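Local coordinates for protein enoyl-CoA hydratase (Thermus thermophilus, PDB 1WZ8) that probably catalyses the reversible hydration of 2-enoyl-CoA thioesters to 3-hydroxyacyl-CoA, as a hexameric member of the crotonase family, at residues Pro17-Val21 with Leu200-Glu204; Val58-Gly62 with Tyr196-Leu200; Gly132-Leu138 with Asn172-Glu178; Asp139-Arg143 with Leu169-Glu173. One frame throughout, in Å; residues are numbered along the deposited sequence.

In the fold
The principle illustrated here is that segments far apart in sequence close nested loops around one fold. From the N terminus, the chain leaves strand 12-18, turns into strand 21-26, and the turn is covered by helix 195-207 in contact 1, the outermost closure. Contact 2 lies inside it: strand 57-62 meets the preceding turn of the same helix, and the two contacts share L200. Within both loops nest contacts 3 and 4. Contact 3 pairs strand 136-138 with strand 175-176; directly after, contact 4 joins helix 141-144 to the end of helix 162-171, sharing N172 and E173 with contact 3. Contacts 2 and 4 lie about 26 Å apart, centre to centre.

Contact 1. Residues Pro17-Val21 with Leu200-Glu204; sequences PRPGV and LEVAE
A hairpin turn here packs on a helix. R18-V21 forms a type II beta turn (V21 N to R18 O, 2.9 Å), with G20 at positive phi, linking antiparallel strands 12-18 and 21-26. Opposite runs one turn of helix 195-207, where V21 and E204 have the nearest CA atoms, 6.3 Å apart. L200, rotamer tp, places CD1 3.8 Å from P17 CG and 4.4 Å from V21 CG1. V21, chi1 t, sets CG1 3.8 Å from A203 CB and CG2 3.8 Å from E204 CA. R18 starts m, m and bends back, so that NH1 donates to P17 O (2.8 Å) while one guanidinium face lies over L200, NH1 to CD2 3.6 Å. E204 is extended, all t through chi3, and its OE2 meets R18 NE at 3.2 Å in a salt bridge. V21 also packs on L59 of strand 57-62. The chemistry grades from an apolar base to an ion pair toward solvent, between exposed R18 and partly exposed E204, fastening the sheet's edge hairpin to the helix.

Contact 2. Residues Val58-Gly62 with Tyr196-Leu200; sequences VLLRG and YEKAL
Helix segment 196-200 packs over strand 58-62 with L59 set against A199. The strand is extended; the helix segment runs nearly antiparallel to it, the short axes 165° apart in direction and 9.7 Å apart at closest approach. The nearest CA pairs are L59 with L200 (7.1 Å) and R61 with Y196 (7.8 Å). L59 and R61, two residues apart, send their CA-to-CB bonds toward the helix. L59, rotamer tp, is the bump: its CD1 rests 3.9 Å from A199 CB, where the small alanine lets it approach, while CD2 lies 3.8 Å from L200 CD1 and 3.7 Å from Y196 CE1, so the leucine fills the hollow between these three side chains. This is the alpha/beta layering of the crotonase fold, with helix 195-207 laid over the mixed sheet; strands 21-26 and 107-111 flank strand 57-62. R61 is fully extended, every chi near 180°, and lays its guanidinium flat on the Y196 ring, centres 3.8 Å apart and planes at 8°, a cation-pi stack with NH1 3.3 Å from Y196 CG. Y196 takes chi1 t. The polar ends are engaged beyond the two segments, R61 NE with E112 and Y196 OH with E23.

Contact 3. Residues Gly132-Leu138 with Asn172-Glu178; sequences GKGTRLL and NEPLTGE
L137 and L175 exchange two backbone hydrogen bonds, L137 N to L175 O at 2.9 Å and L175 N to L137 O at 3.0 Å, forming an antiparallel hydrogen-bonded pair; R136 and T176 follow as the non-hydrogen-bonded pair, CA atoms 5.0 Å apart. Beyond the strand, E178 N donates to K133 O (3.1 Å), and G177 N makes a weak bond to T135 O (2.8 Å). A water donates to both L137 O (3.0 Å) and E173 O (2.8 Å). G132-T135 is a type I turn, with T135 N bonded to G132 O (3.0 Å). Its carbonyls crowd the start of helix 177-183: G177 CA approaches G132 O to 3.1 Å in a CA-H...O contact, and a CB at 177 would clash with that oxygen. T176, chi1 p, is the N-cap, its side chain capping a backbone N just beyond E178. L138, rotamer tp, makes an apolar contact from CD1 to P174 CB (4.2 Å) and a van der Waals contact from CD1 to N172 O (3.4 Å). L137 and L175 share one sheet face, R136 and T176 the other. Strand 175-176 is an edge strand of a small mixed sheet, completed by parallel strand 114-116 beside 136-138, and leads into a capped helix.

Contact 4. Residues Asp139-Arg143 with Leu169-Glu173; sequences DGHLR and LLLNE
The start of helix 141-144 meets the C-terminal end of helix 162-171, with N172 between them. G140, at positive phi, is the N-cap of the first helix, while N172, also at positive phi, is the first residue to leave the second. The nearest CA pairs are G140 with N172 (5.6 Å) and D139 with L169 (6.4 Å). The polar link across is one weak bond, R143 N to N172 OD1 (3.3 Å). Within 139-143, D139, chi1 t, accepts from H141 N through OD2 (3.1 Å), an Asx turn, and from H141 ND1, bifurcated over OD1 (3.1 Å) and, weakly, OD2 (2.8 Å); this His-carboxylate bonding fixes the imidazole, chi1 m. Van der Waals contacts set N172 OD1 3.0 Å from G140 CA and N172 ND2 3.3 Å from R143 CB, and lay L142, rotamer mm, on the carbonyls ending helix 162-171, its CD2 3.1 Å from L169 O and CG 3.9 Å from L170 O. Between side chains, L169, mt, brings CD2 3.5 Å from D139 CB. The third subunit completes the packing, its L214 on L142, L221 on L169 and T217 on L170, and its R205 salt-bridged to E173. H141 NE2 hydrogen-bonds 2-methyl-2,4-pentanediol, probably from the crystallisation liquor, which may mark a pocket. The chemistry implies a histidine held through ND1, with NE2 hydrogen-bonded to the solvent-derived diol, beside leucines committed to a subunit interface.

Contact 1. Residues Pro17-Val21 with Leu200-Glu204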
loop_
_atom_site.group_PDB
_atom_site.type_symbol
_atom_site.label_atom_id
_atom_site.label_comp_id
_atom_site.label_asym_id
_atom_site.label_seq_id
_atom_site.Cartn_x
_atom_site.Cartn_y
_atom_site.Cartn_z
ATOM N N PRO A 17 -12.901 3.685 38.273
ATOM C CA PRO A 17 -11.934 3.439 39.347
ATOM C C PRO A 17 -11.016 4.626 39.633
ATOM O O PRO A 17 -10.549 4.802 40.758
ATOM C CB PRO A 17 -11.172 2.209 38.849
ATOM C CG PRO A 17 -11.220 2.366 37.362
ATOM C CD PRO A 17 -12.659 2.782 37.134
ATOM N N ARG A 18 -10.757 5.429 38.605
ATOM C CA ARG A 18 -9.913 6.616 38.724
ATOM C C ARG A 18 -10.501 7.691 37.824
ATOM O O ARG A 18 -11.201 7.385 36.859
ATOM C CB ARG A 18 -8.472 6.315 38.288
ATOM C CG ARG A 18 -7.698 5.400 39.229
ATOM C CD ARG A 18 -7.397 6.079 40.558
ATOM N NE ARG A 18 -6.550 5.249 41.412
ATOM C CZ ARG A 18 -6.961 4.153 42.040
ATOM N NH1 ARG A 18 -8.216 3.744 41.919
ATOM N NH2 ARG A 18 -6.111 3.457 42.784
ATOM N N PRO A 19 -10.224 8.968 38.125
ATOM C CA PRO A 19 -10.748 10.074 37.317
ATOM C C PRO A 19 -10.460 9.913 35.824
ATOM O O PRO A 19 -9.307 9.774 35.420
ATOM C CB PRO A 19 -10.039 11.296 37.903
ATOM C CG PRO A 19 -9.850 10.913 39.338
ATOM C CD PRO A 19 -9.399 9.476 39.236
ATOM N N GLY A 20 -11.517 9.925 35.015
ATOM C CA GLY A 20 -11.355 9.810 33.577
ATOM C C GLY A 20 -11.127 8.408 33.047
ATOM O O GLY A 20 -11.058 8.207 31.836
ATOM N N VAL A 21 -11.004 7.435 33.942
ATOM C CA VAL A 21 -10.778 6.059 33.526
ATOM C C VAL A 21 -12.067 5.249 33.559
ATOM O O VAL A 21 -12.574 4.916 34.632
ATOM C CB VAL A 21 -9.744 5.358 34.433
ATOM C CG1 VAL A 21 -9.513 3.931 33.951
ATOM C CG2 VAL A 21 -8.434 6.144 34.435
ATOM N N LEU A 200 -4.212 -0.447 35.873
ATOM C CA LEU A 200 -4.947 0.726 36.335
ATOM C C LEU A 200 -4.011 1.934 36.399
ATOM O O LEU A 200 -4.387 3.048 36.031
ATOM C CB LEU A 200 -5.560 0.454 37.717
ATOM C CG LEU A 200 -6.347 1.615 38.330
ATOM C CD1 LEU A 200 -7.458 2.043 37.378
ATOM C CD2 LEU A 200 -6.911 1.198 39.681
ATOM N N GLU A 201 -2.785 1.708 36.860
ATOM C CA GLU A 201 -1.793 2.775 36.954
ATOM C C GLU A 201 -1.526 3.358 35.561
ATOM O O GLU A 201 -1.416 4.582 35.380
ATOM C CB GLU A 201 -0.493 2.220 37.539
ATOM C CG GLU A 201 0.624 3.247 37.671
ATOM C CD GLU A 201 1.960 2.607 37.999
ATOM O OE1 GLU A 201 2.046 1.878 39.012
ATOM O OE2 GLU A 201 2.926 2.832 37.239
ATOM N N VAL A 202 -1.412 2.471 34.579
ATOM C CA VAL A 202 -1.173 2.885 33.202
ATOM C C VAL A 202 -2.366 3.695 32.705
ATOM O O VAL A 202 -2.207 4.771 32.124
ATOM C CB VAL A 202 -0.964 1.653 32.284
ATOM C CG1 VAL A 202 -0.864 2.094 30.829
ATOM C CG2 VAL A 202 0.308 0.915 32.691
ATOM N N ALA A 203 -3.566 3.176 32.942
ATOM C CA ALA A 203 -4.779 3.858 32.505
ATOM C C ALA A 203 -4.886 5.235 33.143
ATOM O O ALA A 203 -5.226 6.212 32.476
ATOM C CB ALA A 203 -6.005 3.024 32.853
ATOM N N GLU A 204 -4.596 5.319 34.438
ATOM C CA GLU A 204 -4.678 6.599 35.124
ATOM C C GLU A 204 -3.702 7.594 34.504
ATOM O O GLU A 204 -4.064 8.747 34.263
ATOM C CB GLU A 204 -4.387 6.435 36.618
ATOM C CG GLU A 204 -4.572 7.720 37.415
ATOM C CD GLU A 204 -4.538 7.492 38.913
ATOM O OE1 GLU A 204 -4.748 8.465 39.665
ATOM O OE2 GLU A 204 -4.305 6.343 39.339
#

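Contact 2. Residues Val58-Gly62 with Tyr196-Leu200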
loop_
_atom_site.group_PDB
_atom_site.type_symbol
_atom_site.label_atom_id
_atom_site.label_comp_id
_atom_site.label_asym_id
_atom_site.label_seq_id
_atom_site.Cartn_x
_atom_site.Cartn_y
_atom_site.Cartn_z
ATOM N N VAL A 58 -9.824 3.950 28.587
ATOM C CA VAL A 58 -10.669 2.795 28.859
ATOM C C VAL A 58 -9.810 1.651 29.389
ATOM O O VAL A 58 -8.723 1.381 28.873
ATOM C CB VAL A 58 -11.409 2.335 27.585
ATOM C CG1 VAL A 58 -12.101 0.995 27.826
ATOM C CG2 VAL A 58 -12.436 3.390 27.184
ATOM N N LEU A 59 -10.298 0.996 30.435
ATOM C CA LEU A 59 -9.588 -0.121 31.041
ATOM C C LEU A 59 -10.458 -1.362 30.910
ATOM O O LEU A 59 -11.599 -1.373 31.364
ATOM C CB LEU A 59 -9.305 0.167 32.520
ATOM C CG LEU A 59 -8.655 -0.957 33.336
ATOM C CD1 LEU A 59 -7.338 -1.374 32.687
ATOM C CD2 LEU A 59 -8.425 -0.482 34.771
ATOM N N LEU A 60 -9.917 -2.401 30.284
ATOM C CA LEU A 60 -10.657 -3.641 30.093
ATOM C C LEU A 60 -10.185 -4.709 31.061
ATOM O O LEU A 60 -8.982 -4.898 31.250
ATOM C CB LEU A 60 -10.477 -4.146 28.660
ATOM C CG LEU A 60 -10.999 -3.235 27.549
ATOM C CD1 LEU A 60 -10.607 -3.813 26.189
ATOM C CD2 LEU A 60 -12.516 -3.097 27.668
ATOM N N ARG A 61 -11.133 -5.409 31.673
ATOM C CA ARG A 61 -10.798 -6.466 32.616
ATOM C C ARG A 61 -11.903 -7.507 32.610
ATOM O O ARG A 61 -13.079 -7.175 32.453
ATOM C CB ARG A 61 -10.645 -5.903 34.033
ATOM C CG ARG A 61 -10.139 -6.923 35.044
ATOM C CD ARG A 61 -10.194 -6.400 36.481
ATOM N NE ARG A 61 -9.416 -7.247 37.387
ATOM C CZ ARG A 61 -9.278 -7.025 38.692
ATOM N NH1 ARG A 61 -9.869 -5.980 39.257
ATOM N NH2 ARG A 61 -8.542 -7.843 39.431
ATOM N N GLY A 62 -11.519 -8.770 32.763
ATOM C CA GLY A 62 -12.501 -9.836 32.799
ATOM C C GLY A 62 -12.858 -10.069 34.251
ATOM O O GLY A 62 -12.029 -9.848 35.132
ATOM N N TYR A 196 -3.765 -6.206 37.400
ATOM C CA TYR A 196 -4.784 -5.166 37.467
ATOM C C TYR A 196 -4.220 -3.857 38.024
ATOM O O TYR A 196 -4.476 -2.780 37.485
ATOM C CB TYR A 196 -5.972 -5.609 38.323
ATOM C CG TYR A 196 -7.008 -4.518 38.466
ATOM C CD1 TYR A 196 -7.754 -4.094 37.369
ATOM C CD2 TYR A 196 -7.207 -3.872 39.687
ATOM C CE1 TYR A 196 -8.675 -3.050 37.483
ATOM C CE2 TYR A 196 -8.124 -2.827 39.809
ATOM C CZ TYR A 196 -8.853 -2.423 38.704
ATOM O OH TYR A 196 -9.757 -1.388 38.818
ATOM N N GLU A 197 -3.454 -3.949 39.106
ATOM C CA GLU A 197 -2.861 -2.763 39.718
ATOM C C GLU A 197 -2.031 -1.938 38.737
ATOM O O GLU A 197 -2.170 -0.713 38.674
ATOM C CB GLU A 197 -1.992 -3.170 40.913
ATOM C CG GLU A 197 -1.132 -2.053 41.476
ATOM C CD GLU A 197 -0.350 -2.488 42.702
ATOM O OE1 GLU A 197 -0.992 -2.794 43.729
ATOM O OE2 GLU A 197 0.898 -2.531 42.637
ATOM N N LYS A 198 -1.160 -2.604 37.980
ATOM C CA LYS A 198 -0.308 -1.914 37.012
ATOM C C LYS A 198 -1.135 -1.397 35.839
ATOM O O LYS A 198 -0.897 -0.300 35.341
ATOM C CB LYS A 198 0.781 -2.859 36.493
ATOM C CG LYS A 198 1.746 -2.230 35.488
ATOM C CD LYS A 198 2.578 -1.112 36.124
ATOM C CE LYS A 198 3.585 -0.530 35.141
ATOM N NZ LYS A 198 4.437 0.531 35.761
ATOM N N ALA A 199 -2.101 -2.190 35.391
ATOM C CA ALA A 199 -2.940 -1.766 34.277
ATOM C C ALA A 199 -3.698 -0.494 34.649
ATOM O O ALA A 199 -3.817 0.432 33.846
ATOM C CB ALA A 199 -3.916 -2.873 33.899
ATOM N N LEU A 200 -4.212 -0.447 35.873
ATOM C CA LEU A 200 -4.947 0.726 36.335
ATOM C C LEU A 200 -4.011 1.934 36.399
ATOM O O LEU A 200 -4.387 3.048 36.031
ATOM C CB LEU A 200 -5.560 0.454 37.717
ATOM C CG LEU A 200 -6.347 1.615 38.330
ATOM C CD1 LEU A 200 -7.458 2.043 37.378
ATOM C CD2 LEU A 200 -6.911 1.198 39.681
#

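Contact 3. Residues Gly132-Leu138 with Asn172-Glu178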
loop_
_atom_site.group_PDB
_atom_site.type_symbol
_atom_site.label_atom_id
_atom_site.label_comp_id
_atom_site.label_asym_id
_atom_site.label_seq_id
_atom_site.Cartn_x
_atom_site.Cartn_y
_atom_site.Cartn_z
ATOM N N GLY A 132 0.518 -10.868 32.999
ATOM C CA GLY A 132 1.248 -11.418 34.123
ATOM C C GLY A 132 2.368 -12.254 33.538
ATOM O O GLY A 132 2.260 -12.732 32.411
ATOM N N LYS A 133 3.458 -12.419 34.275
ATOM C CA LYS A 133 4.567 -13.220 33.780
ATOM C C LYS A 133 4.087 -14.629 33.422
ATOM O O LYS A 133 4.589 -15.245 32.478
ATOM C CB LYS A 133 5.667 -13.306 34.834
ATOM C CG LYS A 133 6.313 -11.965 35.133
ATOM C CD LYS A 133 7.495 -12.105 36.072
ATOM C CE LYS A 133 8.142 -10.755 36.304
ATOM N NZ LYS A 133 8.486 -10.111 35.011
ATOM N N GLY A 134 3.102 -15.119 34.173
ATOM C CA GLY A 134 2.577 -16.453 33.936
ATOM C C GLY A 134 1.297 -16.543 33.124
ATOM O O GLY A 134 0.734 -17.628 32.962
ATOM N N THR A 135 0.824 -15.414 32.610
ATOM C CA THR A 135 -0.396 -15.413 31.805
ATOM C C THR A 135 -0.189 -16.295 30.577
ATOM O O THR A 135 0.914 -16.361 30.035
ATOM C CB THR A 135 -0.750 -13.980 31.335
ATOM O OG1 THR A 135 -0.959 -13.147 32.478
ATOM C CG2 THR A 135 -2.023 -13.978 30.484
ATOM N N ARG A 136 -1.248 -16.976 30.144
ATOM C CA ARG A 136 -1.171 -17.838 28.967
ATOM C C ARG A 136 -1.818 -17.119 27.785
ATOM O O ARG A 136 -2.999 -16.786 27.839
ATOM C CB ARG A 136 -1.896 -19.166 29.228
ATOM C CG ARG A 136 -1.826 -20.159 28.071
ATOM C CD ARG A 136 -2.291 -21.546 28.498
ATOM N NE ARG A 136 -3.746 -21.669 28.548
ATOM C CZ ARG A 136 -4.491 -22.120 27.542
ATOM N NH1 ARG A 136 -3.917 -22.496 26.406
ATOM N NH2 ARG A 136 -5.808 -22.198 27.669
ATOM N N LEU A 137 -1.043 -16.876 26.729
ATOM C CA LEU A 137 -1.557 -16.200 25.538
ATOM C C LEU A 137 -1.485 -17.167 24.364
ATOM O O LEU A 137 -0.411 -17.671 24.023
ATOM C CB LEU A 137 -0.732 -14.942 25.241
ATOM C CG LEU A 137 -0.597 -13.964 26.412
ATOM C CD1 LEU A 137 0.277 -12.787 25.996
ATOM C CD2 LEU A 137 -1.972 -13.474 26.850
ATOM N N LEU A 138 -2.626 -17.421 23.738
ATOM C CA LEU A 138 -2.676 -18.362 22.628
ATOM C C LEU A 138 -3.755 -18.021 21.607
ATOM O O LEU A 138 -4.898 -17.743 21.958
ATOM C CB LEU A 138 -2.920 -19.767 23.182
ATOM C CG LEU A 138 -3.046 -20.977 22.253
ATOM C CD1 LEU A 138 -1.762 -21.215 21.479
ATOM C CD2 LEU A 138 -3.372 -22.180 23.101
ATOM N N ASN A 172 0.318 -23.454 17.023
ATOM C CA ASN A 172 -0.560 -23.339 18.169
ATOM C C ASN A 172 0.274 -23.402 19.447
ATOM O O ASN A 172 -0.149 -23.973 20.452
ATOM C CB ASN A 172 -1.585 -24.470 18.144
ATOM C CG ASN A 172 -2.883 -24.084 18.796
ATOM O OD1 ASN A 172 -3.670 -23.317 18.241
ATOM N ND2 ASN A 172 -3.118 -24.618 19.987
ATOM N N GLU A 173 1.467 -22.821 19.391
ATOM C CA GLU A 173 2.362 -22.791 20.544
ATOM C C GLU A 173 2.024 -21.629 21.469
ATOM O O GLU A 173 2.073 -20.468 21.065
ATOM C CB GLU A 173 3.816 -22.661 20.089
ATOM C CG GLU A 173 4.523 -23.989 19.924
ATOM C CD GLU A 173 4.626 -24.742 21.238
ATOM O OE1 GLU A 173 5.354 -24.279 22.144
ATOM O OE2 GLU A 173 3.974 -25.795 21.362
ATOM N N PRO A 174 1.673 -21.927 22.727
ATOM C CA PRO A 174 1.338 -20.859 23.668
ATOM C C PRO A 174 2.553 -20.017 24.063
ATOM O O PRO A 174 3.701 -20.430 23.901
ATOM C CB PRO A 174 0.763 -21.621 24.859
ATOM C CG PRO A 174 1.559 -22.891 24.840
ATOM C CD PRO A 174 1.569 -23.250 23.373
ATOM N N LEU A 175 2.279 -18.822 24.564
ATOM C CA LEU A 175 3.314 -17.915 25.032
ATOM C C LEU A 175 2.966 -17.550 26.463
ATOM O O LEU A 175 1.791 -17.439 26.809
ATOM C CB LEU A 175 3.336 -16.626 24.204
ATOM C CG LEU A 175 4.102 -16.587 22.885
ATOM C CD1 LEU A 175 3.616 -15.390 22.086
ATOM C CD2 LEU A 175 5.614 -16.493 23.132
ATOM N N THR A 176 3.980 -17.391 27.301
ATOM C CA THR A 176 3.743 -16.967 28.669
ATOM C C THR A 176 3.766 -15.441 28.556
ATOM O O THR A 176 4.308 -14.905 27.589
ATOM C CB THR A 176 4.878 -17.401 29.619
ATOM O OG1 THR A 176 6.092 -16.764 29.219
ATOM C CG2 THR A 176 5.081 -18.921 29.582
ATOM N N GLY A 177 3.176 -14.742 29.519
ATOM C CA GLY A 177 3.191 -13.289 29.460
ATOM C C GLY A 177 4.615 -12.766 29.371
ATOM O O GLY A 177 4.903 -11.824 28.634
ATOM N N GLU A 178 5.513 -13.393 30.124
ATOM C CA GLU A 178 6.917 -13.002 30.142
ATOM C C GLU A 178 7.543 -13.123 28.758
ATOM O O GLU A 178 8.246 -12.221 28.303
ATOM C CB GLU A 178 7.689 -13.875 31.125
ATOM C CG GLU A 178 9.099 -13.397 31.389
ATOM C CD GLU A 178 9.875 -14.375 32.247
ATOM O OE1 GLU A 178 10.162 -15.486 31.757
ATOM O OE2 GLU A 178 10.188 -14.037 33.407
HETATM O O HOH W 1 0.986 -17.956 21.367
#

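Contact 4. Residues Asp139-Arg143 with Leu169-Glu173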
loop_
_atom_site.group_PDB
_atom_site.type_symbol
_atom_site.label_atom_id
_atom_site.label_comp_id
_atom_site.label_asym_id
_atom_site.label_seq_id
_atom_site.Cartn_x
_atom_site.Cartn_y
_atom_site.Cartn_z
ATOM N N ASP A 139 -3.381 -18.025 20.337
ATOM C CA ASP A 139 -4.345 -17.751 19.288
ATOM C C ASP A 139 -5.346 -18.905 19.361
ATOM O O ASP A 139 -6.552 -18.688 19.482
ATOM C CB ASP A 139 -3.660 -17.737 17.932
ATOM C CG ASP A 139 -4.644 -17.581 16.799
ATOM O OD1 ASP A 139 -5.099 -16.444 16.545
ATOM O OD2 ASP A 139 -4.979 -18.608 16.178
ATOM N N GLY A 140 -4.824 -20.127 19.274
ATOM C CA GLY A 140 -5.641 -21.326 19.392
ATOM C C GLY A 140 -6.535 -21.802 18.260
ATOM O O GLY A 140 -7.137 -22.870 18.370
ATOM N N HIS A 141 -6.616 -21.051 17.169
ATOM C CA HIS A 141 -7.511 -21.423 16.060
ATOM C C HIS A 141 -7.094 -22.725 15.338
ATOM O O HIS A 141 -7.914 -23.569 15.001
ATOM C CB HIS A 141 -7.546 -20.261 15.067
ATOM C CG HIS A 141 -8.324 -19.114 15.662
ATOM N ND1 HIS A 141 -7.738 -18.026 16.221
ATOM C CD2 HIS A 141 -9.712 -18.961 15.743
ATOM C CE1 HIS A 141 -8.751 -17.236 16.625
ATOM N NE2 HIS A 141 -9.944 -17.771 16.354
ATOM N N LEU A 142 -5.804 -22.910 15.082
ATOM C CA LEU A 142 -5.341 -24.109 14.392
ATOM C C LEU A 142 -5.704 -25.372 15.167
ATOM O O LEU A 142 -5.929 -26.429 14.579
ATOM C CB LEU A 142 -3.830 -24.034 14.161
ATOM C CG LEU A 142 -3.383 -23.207 12.943
ATOM C CD1 LEU A 142 -3.902 -23.858 11.666
ATOM C CD2 LEU A 142 -3.899 -21.777 13.055
ATOM N N ARG A 143 -5.762 -25.251 16.488
ATOM C CA ARG A 143 -6.122 -26.373 17.348
ATOM C C ARG A 143 -7.602 -26.686 17.143
ATOM O O ARG A 143 -8.010 -27.845 17.183
ATOM C CB ARG A 143 -5.872 -26.006 18.812
ATOM C CG ARG A 143 -6.372 -27.011 19.830
ATOM C CD ARG A 143 -6.673 -26.286 21.145
ATOM N NE ARG A 143 -5.579 -26.279 22.098
ATOM C CZ ARG A 143 -5.588 -25.589 23.237
ATOM N NH1 ARG A 143 -6.628 -24.832 23.559
ATOM N NH2 ARG A 143 -4.580 -25.700 24.100
ATOM N N LEU A 169 1.473 -19.057 15.619
ATOM C CA LEU A 169 0.152 -19.182 15.026
ATOM C C LEU A 169 -0.068 -20.500 14.278
ATOM O O LEU A 169 -1.144 -21.092 14.371
ATOM C CB LEU A 169 -0.115 -17.997 14.087
ATOM C CG LEU A 169 -0.129 -16.607 14.738
ATOM C CD1 LEU A 169 -0.207 -15.541 13.650
ATOM C CD2 LEU A 169 -1.303 -16.481 15.705
ATOM N N LEU A 170 0.941 -20.962 13.548
ATOM C CA LEU A 170 0.806 -22.206 12.793
ATOM C C LEU A 170 0.926 -23.465 13.650
ATOM O O LEU A 170 0.304 -24.485 13.346
ATOM C CB LEU A 170 1.845 -22.265 11.670
ATOM C CG LEU A 170 1.776 -21.230 10.542
ATOM C CD1 LEU A 170 2.903 -21.501 9.557
ATOM C CD2 LEU A 170 0.430 -21.310 9.832
ATOM N N LEU A 171 1.718 -23.397 14.716
ATOM C CA LEU A 171 1.922 -24.554 15.588
ATOM C C LEU A 171 1.034 -24.552 16.822
ATOM O O LEU A 171 0.998 -25.526 17.576
ATOM C CB LEU A 171 3.386 -24.632 16.024
ATOM C CG LEU A 171 4.384 -25.100 14.967
ATOM C CD1 LEU A 171 5.794 -24.962 15.501
ATOM C CD2 LEU A 171 4.092 -26.551 14.599
ATOM N N ASN A 172 0.318 -23.454 17.023
ATOM C CA ASN A 172 -0.560 -23.339 18.169
ATOM C C ASN A 172 0.274 -23.402 19.447
ATOM O O ASN A 172 -0.149 -23.973 20.452
ATOM C CB ASN A 172 -1.585 -24.470 18.144
ATOM C CG ASN A 172 -2.883 -24.084 18.796
ATOM O OD1 ASN A 172 -3.670 -23.317 18.241
ATOM N ND2 ASN A 172 -3.118 -24.618 19.987
ATOM N N GLU A 173 1.467 -22.821 19.391
ATOM C CA GLU A 173 2.362 -22.791 20.544
ATOM C C GLU A 173 2.024 -21.629 21.469
ATOM O O GLU A 173 2.073 -20.468 21.065
ATOM C CB GLU A 173 3.816 -22.661 20.089
ATOM C CG GLU A 173 4.523 -23.989 19.924
ATOM C CD GLU A 173 4.626 -24.742 21.238
ATOM O OE1 GLU A 173 5.354 -24.279 22.144
ATOM O OE2 GLU A 173 3.974 -25.795 21.362
#